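Local coordinates for probable brix-domain ribosomal biogenesis protein (Methanothermobacter thermautotrophicus, PDB 1W94) that probably takes part in ribosome biogenesis as an archaeal Imp4-like protein of the Brix family, and probably binds rRNA, at residues 3-8 with 48-53; 58-63 with 73-78. All coordinates share one frame; numbering follows the deposited sequence.

Interaction 1 (3-8 with 48-53)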
ATOM      1  N   LEU A   3       2.806   8.969  -5.871  1.00 31.56           N
ATOM      2  CA  LEU A   3       4.171   8.462  -6.058  1.00 30.52           C
ATOM      3  C   LEU A   3       4.544   7.595  -4.840  1.00 29.93           C
ATOM      4  O   LEU A   3       4.343   8.002  -3.696  1.00 30.25           O
ATOM      5  CB  LEU A   3       5.186   9.602  -6.241  1.00 30.10           C
ATOM      6  CG  LEU A   3       6.705   9.286  -6.383  1.00 31.32           C
ATOM      7  CD1 LEU A   3       7.453  10.370  -7.132  1.00 33.08           C
ATOM      8  CD2 LEU A   3       7.354   9.148  -5.038  1.00 33.77           C
ATOM      9  N   LEU A   4       5.105   6.425  -5.095  1.00 28.20           N
ATOM     10  CA  LEU A   4       5.611   5.589  -4.036  1.00 27.87           C
ATOM     11  C   LEU A   4       7.137   5.516  -4.131  1.00 27.61           C
ATOM     12  O   LEU A   4       7.704   5.414  -5.220  1.00 27.38           O
ATOM     13  CB  LEU A   4       5.026   4.185  -4.170  1.00 27.55           C
ATOM     14  CG  LEU A   4       5.302   2.962  -3.285  1.00 30.38           C
ATOM     15  CD1 LEU A   4       6.737   2.645  -3.058  1.00 34.32           C
ATOM     16  CD2 LEU A   4       4.583   3.042  -1.989  1.00 32.98           C
ATOM     17  N   THR A   5       7.767   5.507  -2.958  1.00 27.33           N
ATOM     18  CA  THR A   5       9.193   5.284  -2.791  1.00 26.62           C
ATOM     19  C   THR A   5       9.416   4.566  -1.450  1.00 27.06           C
ATOM     20  O   THR A   5       8.458   4.252  -0.725  1.00 25.25           O
ATOM     21  CB  THR A   5       9.983   6.620  -2.880  1.00 27.03           C
ATOM     22  OG1 THR A   5      11.358   6.357  -3.179  1.00 26.55           O
ATOM     23  CG2 THR A   5       9.866   7.454  -1.574  1.00 26.30           C
ATOM     24  N   THR A   6      10.681   4.282  -1.159  1.00 27.47           N
ATOM     25  CA  THR A   6      11.090   3.617   0.071  1.00 28.33           C
ATOM     26  C   THR A   6      11.931   4.565   0.928  1.00 28.13           C
ATOM     27  O   THR A   6      12.283   5.660   0.499  1.00 29.15           O
ATOM     28  CB  THR A   6      11.997   2.383  -0.227  1.00 28.73           C
ATOM     29  OG1 THR A   6      13.232   2.817  -0.838  1.00 28.74           O
ATOM     30  CG2 THR A   6      11.289   1.370  -1.131  1.00 29.17           C
ATOM     31  N   SER A   7      12.247   4.129   2.141  1.00 28.30           N
ATOM     32  CA  SER A   7      13.289   4.722   2.948  1.00 29.28           C
ATOM     33  C   SER A   7      14.658   4.557   2.232  1.00 29.10           C
ATOM     34  O   SER A   7      14.790   3.748   1.313  1.00 28.47           O
ATOM     35  CB  SER A   7      13.306   4.029   4.309  1.00 29.63           C
ATOM     36  OG  SER A   7      13.235   2.612   4.175  1.00 30.88           O
ATOM     37  N   ARG A   8      15.656   5.340   2.628  1.00 30.04           N
ATOM     38  CA  ARG A   8      16.983   5.231   2.022  1.00 30.11           C
ATOM     39  C   ARG A   8      17.656   3.885   2.326  1.00 30.36           C
ATOM     40  O   ARG A   8      17.501   3.347   3.418  1.00 30.95           O
ATOM     41  CB  ARG A   8      17.858   6.392   2.461  1.00 30.21           C
ATOM     42  CG  ARG A   8      17.493   7.703   1.729  1.00 32.52           C
ATOM     43  CD  ARG A   8      18.333   8.856   2.217  1.00 34.69           C
ATOM     44  NE  ARG A   8      17.841   9.421   3.466  1.00 38.21           N
ATOM     45  CZ  ARG A   8      18.387   9.200   4.655  1.00 41.06           C
ATOM     46  NH1 ARG A   8      19.464   8.419   4.777  1.00 43.29           N
ATOM     47  NH2 ARG A   8      17.854   9.762   5.733  1.00 41.52           N
ATOM     48  N   VAL A  48       2.540  11.518  -1.859  1.00 24.82           N
ATOM     49  CA  VAL A  48       3.479  10.397  -1.813  1.00 25.93           C
ATOM     50  C   VAL A  48       3.222   9.417  -0.661  1.00 25.55           C
ATOM     51  O   VAL A  48       2.702   9.811   0.401  1.00 24.62           O
ATOM     52  CB  VAL A  48       4.986  10.848  -1.907  1.00 27.48           C
ATOM     53  CG1 VAL A  48       5.157  12.342  -2.204  1.00 26.84           C
ATOM     54  CG2 VAL A  48       5.861  10.390  -0.705  1.00 28.67           C
ATOM     55  N   ALA A  49       3.577   8.150  -0.894  1.00 25.98           N
ATOM     56  CA  ALA A  49       3.687   7.127   0.140  1.00 26.03           C
ATOM     57  C   ALA A  49       5.151   6.665   0.197  1.00 26.72           C
ATOM     58  O   ALA A  49       5.806   6.473  -0.866  1.00 26.27           O
ATOM     59  CB  ALA A  49       2.789   5.914  -0.180  1.00 27.34           C
ATOM     60  N   VAL A  50       5.647   6.493   1.426  1.00 25.58           N
ATOM     61  CA  VAL A  50       6.995   6.003   1.684  1.00 26.70           C
ATOM     62  C   VAL A  50       6.890   4.663   2.444  1.00 26.94           C
ATOM     63  O   VAL A  50       6.315   4.603   3.529  1.00 26.60           O
ATOM     64  CB  VAL A  50       7.835   7.025   2.499  1.00 26.44           C
ATOM     65  CG1 VAL A  50       9.270   6.561   2.612  1.00 28.44           C
ATOM     66  CG2 VAL A  50       7.808   8.383   1.833  1.00 25.23           C
ATOM     67  N   VAL A  51       7.428   3.597   1.852  1.00 26.83           N
ATOM     68  CA  VAL A  51       7.556   2.343   2.573  1.00 27.51           C
ATOM     69  C   VAL A  51       8.875   2.382   3.324  1.00 27.72           C
ATOM     70  O   VAL A  51       9.952   2.382   2.702  1.00 27.95           O
ATOM     71  CB  VAL A  51       7.519   1.101   1.650  1.00 27.53           C
ATOM     72  CG1 VAL A  51       7.579  -0.219   2.514  1.00 28.23           C
ATOM     73  CG2 VAL A  51       6.278   1.137   0.703  1.00 29.43           C
ATOM     74  N   SER A  52       8.803   2.409   4.644  1.00 28.18           N
ATOM     75  CA  SER A  52      10.012   2.288   5.460  1.00 29.85           C
ATOM     76  C   SER A  52      10.141   0.898   6.102  1.00 30.45           C
ATOM     77  O   SER A  52       9.160   0.142   6.171  1.00 29.12           O
ATOM     78  CB  SER A  52      10.110   3.420   6.518  1.00 29.93           C
ATOM     79  OG  SER A  52       8.923   3.504   7.287  1.00 31.60           O
ATOM     80  N   GLU A  53      11.360   0.570   6.537  1.00 30.91           N
ATOM     81  CA  GLU A  53      11.673  -0.724   7.121  1.00 33.24           C
ATOM     82  C   GLU A  53      12.139  -0.630   8.551  1.00 33.92           C
ATOM     83  O   GLU A  53      12.562   0.427   9.015  1.00 35.53           O
ATOM     84  CB  GLU A  53      12.810  -1.438   6.401  1.00 32.97           C
ATOM     85  CG  GLU A  53      13.211  -0.955   5.050  1.00 34.04           C
ATOM     86  CD  GLU A  53      14.561  -1.565   4.653  1.00 33.83           C
ATOM     87  OE1 GLU A  53      15.577  -1.162   5.240  1.00 37.88           O
ATOM     88  OE2 GLU A  53      14.599  -2.445   3.774  1.00 28.88           O
TER
HETATM   89  O   HOH W   1      15.626   1.695   4.698  1.00 26.51           O
HETATM   90  O   HOH W   2      13.462   2.705   7.336  1.00 36.00           O
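Segments 3-8 and 48-53 form a parallel pair in the mixed sheet of the Brix domain; the chain passes from one to the other through helix 12-25, strand 28-29 and helix 37-44, two beta-alpha-beta crossovers with a helix on each face. The strands run at 19° to each other, with Leu-3 to Thr-6 in register with Val-48 to Val-51. On one face, Leu-4 supplies the bump: with CG anti to the backbone N (chi1 179°), its CD2 methyl settles into the shallow notch over Ala-49, 3.8 Å from Ala-49 CB. The wall of that notch is Val-51, whose CG2 lies 3.7 Å from Leu-4 CD2. Helix 12-25 covers this face, with Ser-18 touching Leu-4, Thr-6 and Val-51. On the other face, beneath helix 37-44, Thr-5 and Val-50 lie side by side, CG2 to CG2 at 4.1 Å, while Val-50 CG1 pushes to 3.7 Å from Thr-6 C. Thr-5 OG1 is hydrogen-bonded to Ile-30 O. Main-chain bonds from Ala-49 N to Leu-3 O, Thr-5 N to Ala-49 O and Val-51 N to Thr-5 O are nearly straight. Beyond the strand, Ser-7 N reaches Val-51 O at 2.9 Å from above the carbonyl plane. Glu-53 OE2 is gripped by Thr-14 OG1 and Ser-11 N. Its OE1 receives a bond from a water that donates to Arg-8 O and accepts the hydroxyl proton of Ser-7 OG at 2.6 Å.

Interaction 2 (58-63 with 73-78)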
ATOM      1  N   PRO A  58       9.974  -4.364   5.148  1.00 26.69           N
ATOM      2  CA  PRO A  58       8.990  -3.288   5.121  1.00 27.49           C
ATOM      3  C   PRO A  58       8.045  -3.414   6.339  1.00 27.62           C
ATOM      4  O   PRO A  58       7.556  -4.510   6.663  1.00 27.60           O
ATOM      5  CB  PRO A  58       8.267  -3.477   3.795  1.00 27.86           C
ATOM      6  CG  PRO A  58       8.790  -4.770   3.184  1.00 27.86           C
ATOM      7  CD  PRO A  58       9.857  -5.305   4.014  1.00 26.14           C
ATOM      8  N   ALA A  59       7.843  -2.301   7.031  1.00 27.43           N
ATOM      9  CA  ALA A  59       7.183  -2.289   8.328  1.00 27.33           C
ATOM     10  C   ALA A  59       6.146  -1.165   8.434  1.00 27.86           C
ATOM     11  O   ALA A  59       5.224  -1.223   9.259  1.00 27.64           O
ATOM     12  CB  ALA A  59       8.231  -2.133   9.427  1.00 27.41           C
ATOM     13  N   ARG A  60       6.324  -0.120   7.635  1.00 27.70           N
ATOM     14  CA  ARG A  60       5.434   1.051   7.711  1.00 27.62           C
ATOM     15  C   ARG A  60       5.282   1.697   6.331  1.00 27.56           C
ATOM     16  O   ARG A  60       6.251   1.771   5.561  1.00 27.30           O
ATOM     17  CB  ARG A  60       5.989   2.079   8.707  1.00 26.43           C
ATOM     18  CG  ARG A  60       5.178   3.345   8.827  1.00 25.93           C
ATOM     19  CD  ARG A  60       5.962   4.421   9.640  1.00 29.14           C
ATOM     20  NE  ARG A  60       6.124   4.067  11.050  1.00 33.30           N
ATOM     21  CZ  ARG A  60       5.778   4.846  12.085  1.00 38.07           C
ATOM     22  NH1 ARG A  60       5.233   6.059  11.893  1.00 34.34           N
ATOM     23  NH2 ARG A  60       5.977   4.401  13.328  1.00 38.46           N
ATOM     24  N   ILE A  61       4.054   2.097   6.020  1.00 25.84           N
ATOM     25  CA  ILE A  61       3.803   3.000   4.901  1.00 27.33           C
ATOM     26  C   ILE A  61       3.289   4.322   5.432  1.00 25.90           C
ATOM     27  O   ILE A  61       2.274   4.371   6.113  1.00 26.31           O
ATOM     28  CB  ILE A  61       2.801   2.458   3.877  1.00 27.07           C
ATOM     29  CG1 ILE A  61       3.183   1.029   3.482  1.00 29.19           C
ATOM     30  CG2 ILE A  61       2.760   3.380   2.597  1.00 24.87           C
ATOM     31  CD1 ILE A  61       2.231   0.402   2.412  1.00 31.17           C
ATOM     32  N   THR A  62       4.018   5.383   5.127  1.00 25.34           N
ATOM     33  CA  THR A  62       3.635   6.724   5.540  1.00 25.89           C
ATOM     34  C   THR A  62       3.054   7.500   4.380  1.00 25.19           C
ATOM     35  O   THR A  62       3.638   7.512   3.307  1.00 25.03           O
ATOM     36  CB  THR A  62       4.872   7.423   6.121  1.00 26.67           C
ATOM     37  OG1 THR A  62       5.265   6.690   7.290  1.00 28.60           O
ATOM     38  CG2 THR A  62       4.612   8.887   6.462  1.00 24.05           C
ATOM     39  N   PHE A  63       1.916   8.147   4.583  1.00 24.51           N
ATOM     40  CA  PHE A  63       1.286   8.870   3.489  1.00 26.80           C
ATOM     41  C   PHE A  63       1.403  10.382   3.678  1.00 27.38           C
ATOM     42  O   PHE A  63       1.025  10.910   4.716  1.00 27.75           O
ATOM     43  CB  PHE A  63      -0.198   8.464   3.339  1.00 26.25           C
ATOM     44  CG  PHE A  63      -0.391   7.004   3.091  1.00 25.14           C
ATOM     45  CD1 PHE A  63      -0.369   6.094   4.146  1.00 26.64           C
ATOM     46  CD2 PHE A  63      -0.603   6.537   1.796  1.00 27.33           C
ATOM     47  CE1 PHE A  63      -0.535   4.717   3.911  1.00 20.67           C
ATOM     48  CE2 PHE A  63      -0.775   5.179   1.542  1.00 24.59           C
ATOM     49  CZ  PHE A  63      -0.760   4.277   2.591  1.00 24.16           C
ATOM     50  N   TYR A  73      -0.431   6.845   8.590  1.00 26.03           N
ATOM     51  CA  TYR A  73       0.530   5.776   8.335  1.00 26.42           C
ATOM     52  C   TYR A  73      -0.077   4.438   8.674  1.00 26.06           C
ATOM     53  O   TYR A  73      -1.060   4.363   9.427  1.00 25.19           O
ATOM     54  CB  TYR A  73       1.875   6.017   9.085  1.00 27.42           C
ATOM     55  CG  TYR A  73       1.768   6.025  10.600  1.00 28.13           C
ATOM     56  CD1 TYR A  73       1.778   4.817  11.312  1.00 26.60           C
ATOM     57  CD2 TYR A  73       1.642   7.209  11.312  1.00 27.64           C
ATOM     58  CE1 TYR A  73       1.671   4.790  12.711  1.00 29.14           C
ATOM     59  CE2 TYR A  73       1.539   7.199  12.735  1.00 31.14           C
ATOM     60  CZ  TYR A  73       1.542   5.971  13.423  1.00 29.55           C
ATOM     61  OH  TYR A  73       1.460   5.899  14.823  1.00 27.60           O
ATOM     62  N   ILE A  74       0.483   3.390   8.082  1.00 27.27           N
ATOM     63  CA  ILE A  74       0.046   2.016   8.373  1.00 26.85           C
ATOM     64  C   ILE A  74       1.283   1.249   8.833  1.00 27.02           C
ATOM     65  O   ILE A  74       2.333   1.316   8.167  1.00 27.81           O
ATOM     66  CB  ILE A  74      -0.513   1.316   7.081  1.00 27.25           C
ATOM     67  CG1 ILE A  74      -1.745   2.029   6.517  1.00 27.19           C
ATOM     68  CG2 ILE A  74      -0.866  -0.155   7.353  1.00 25.54           C
ATOM     69  CD1 ILE A  74      -2.184   1.495   5.140  1.00 27.03           C
ATOM     70  N   LEU A  75       1.157   0.513   9.941  1.00 26.63           N
ATOM     71  CA  LEU A  75       2.194  -0.457  10.369  1.00 27.69           C
ATOM     72  C   LEU A  75       1.725  -1.835   9.971  1.00 27.25           C
ATOM     73  O   LEU A  75       0.577  -2.200  10.248  1.00 26.44           O
ATOM     74  CB  LEU A  75       2.423  -0.429  11.887  1.00 28.08           C
ATOM     75  CG  LEU A  75       2.630   0.932  12.538  1.00 27.41           C
ATOM     76  CD1 LEU A  75       2.701   0.775  14.072  1.00 26.99           C
ATOM     77  CD2 LEU A  75       3.893   1.643  11.971  1.00 24.93           C
ATOM     78  N   PHE A  76       2.611  -2.585   9.317  1.00 27.71           N
ATOM     79  CA  PHE A  76       2.249  -3.856   8.688  1.00 28.58           C
ATOM     80  C   PHE A  76       3.429  -4.807   8.477  1.00 29.18           C
ATOM     81  O   PHE A  76       4.576  -4.415   8.581  1.00 29.60           O
ATOM     82  CB  PHE A  76       1.575  -3.609   7.326  1.00 28.41           C
ATOM     83  CG  PHE A  76       2.544  -3.252   6.230  1.00 28.40           C
ATOM     84  CD1 PHE A  76       2.804  -4.138   5.195  1.00 28.22           C
ATOM     85  CD2 PHE A  76       3.230  -2.024   6.259  1.00 27.94           C
ATOM     86  CE1 PHE A  76       3.743  -3.809   4.205  1.00 28.37           C
ATOM     87  CE2 PHE A  76       4.152  -1.686   5.298  1.00 29.40           C
ATOM     88  CZ  PHE A  76       4.419  -2.582   4.251  1.00 28.07           C
ATOM     89  N   ASN A  77       3.119  -6.066   8.175  1.00 29.96           N
ATOM     90  CA  ASN A  77       4.075  -7.002   7.603  1.00 30.28           C
ATOM     91  C   ASN A  77       3.518  -7.433   6.246  1.00 29.84           C
ATOM     92  O   ASN A  77       2.311  -7.687   6.128  1.00 29.76           O
ATOM     93  CB  ASN A  77       4.199  -8.259   8.464  1.00 31.44           C
ATOM     94  CG  ASN A  77       4.674  -7.972   9.845  1.00 34.18           C
ATOM     95  OD1 ASN A  77       5.598  -7.183  10.040  1.00 41.01           O
ATOM     96  ND2 ASN A  77       4.074  -8.629  10.827  1.00 36.61           N
ATOM     97  N   PRO A  78       4.367  -7.495   5.211  1.00 29.10           N
ATOM     98  CA  PRO A  78       3.823  -7.999   3.946  1.00 28.73           C
ATOM     99  C   PRO A  78       3.770  -9.526   3.921  1.00 28.70           C
ATOM    100  O   PRO A  78       4.471 -10.192   4.686  1.00 27.97           O
ATOM    101  CB  PRO A  78       4.821  -7.487   2.907  1.00 28.98           C
ATOM    102  CG  PRO A  78       6.121  -7.414   3.651  1.00 29.88           C
ATOM    103  CD  PRO A  78       5.787  -7.081   5.095  1.00 28.68           C
TER
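Tyr-73 begins the contact by offering a ring face to Arg-60: the guanidinium lies flat on it, planes 21° apart, in a cation-pi stack with NH1 above the ring centre. The Arg-60 chain starts out extended and bends at chi3 (-68°). Ile-74 exchanges two in-plane bonds with Ile-61, its N giving to Ile-61 O at 2.8 Å and its O taking Ile-61 N. Its side chain carries CD1 to 3.8 Å from Phe-63 CE1, beneath helix 102-108. Leu-75 runs alongside Arg-60, its CD2 3.4 Å from Arg-60 NE. An alanine in place of Arg-60 removes the guanidinium on Tyr-73 and would probably leave the ring face and Leu-75 CD2 less well covered. The strands make a beta hairpin; on the other side of strand 57-64, toward strand 48-54, Ala-59 and Arg-60 both face Ser-52 in a classic beta bulge. Phe-76 N bonds to O of the bulge residue Ala-59 at 2.9 Å, from 45° above the carbonyl plane. The Phe-76 ring brings CE2 within 3.4 Å of Ile-61 CG1, carries Pro-58 O over one face, and meets the Phe-17 ring. Last, the side chains of Pro-78 and Pro-58 cross at about a right angle, CG to CG 3.8 Å.

Overall arrangement
Interactions 1 and 2 are successive steps across one sheet, a worked example of how a strand pair takes its chemistry from what covers it. Strands 48-54 and 57-64 are neighbours, joined by probable hydrogen bonds from Ser-52 N to Arg-60 O and from Thr-62 N to Val-50 O. Interaction 1 is parallel, its strand portion buried between two helices, with bridging waters at the end where Ser-7 and Glu-53 meet. Interaction 2, antiparallel, is only partly buried: Ile-61, Ile-74 and Phe-76 lie on the covered side, whereas Arg-60, Tyr-73 and Leu-75 form a more accessible patch. Helix 12-25 spans both, touching Val-51, Pro-58 and Ile-61.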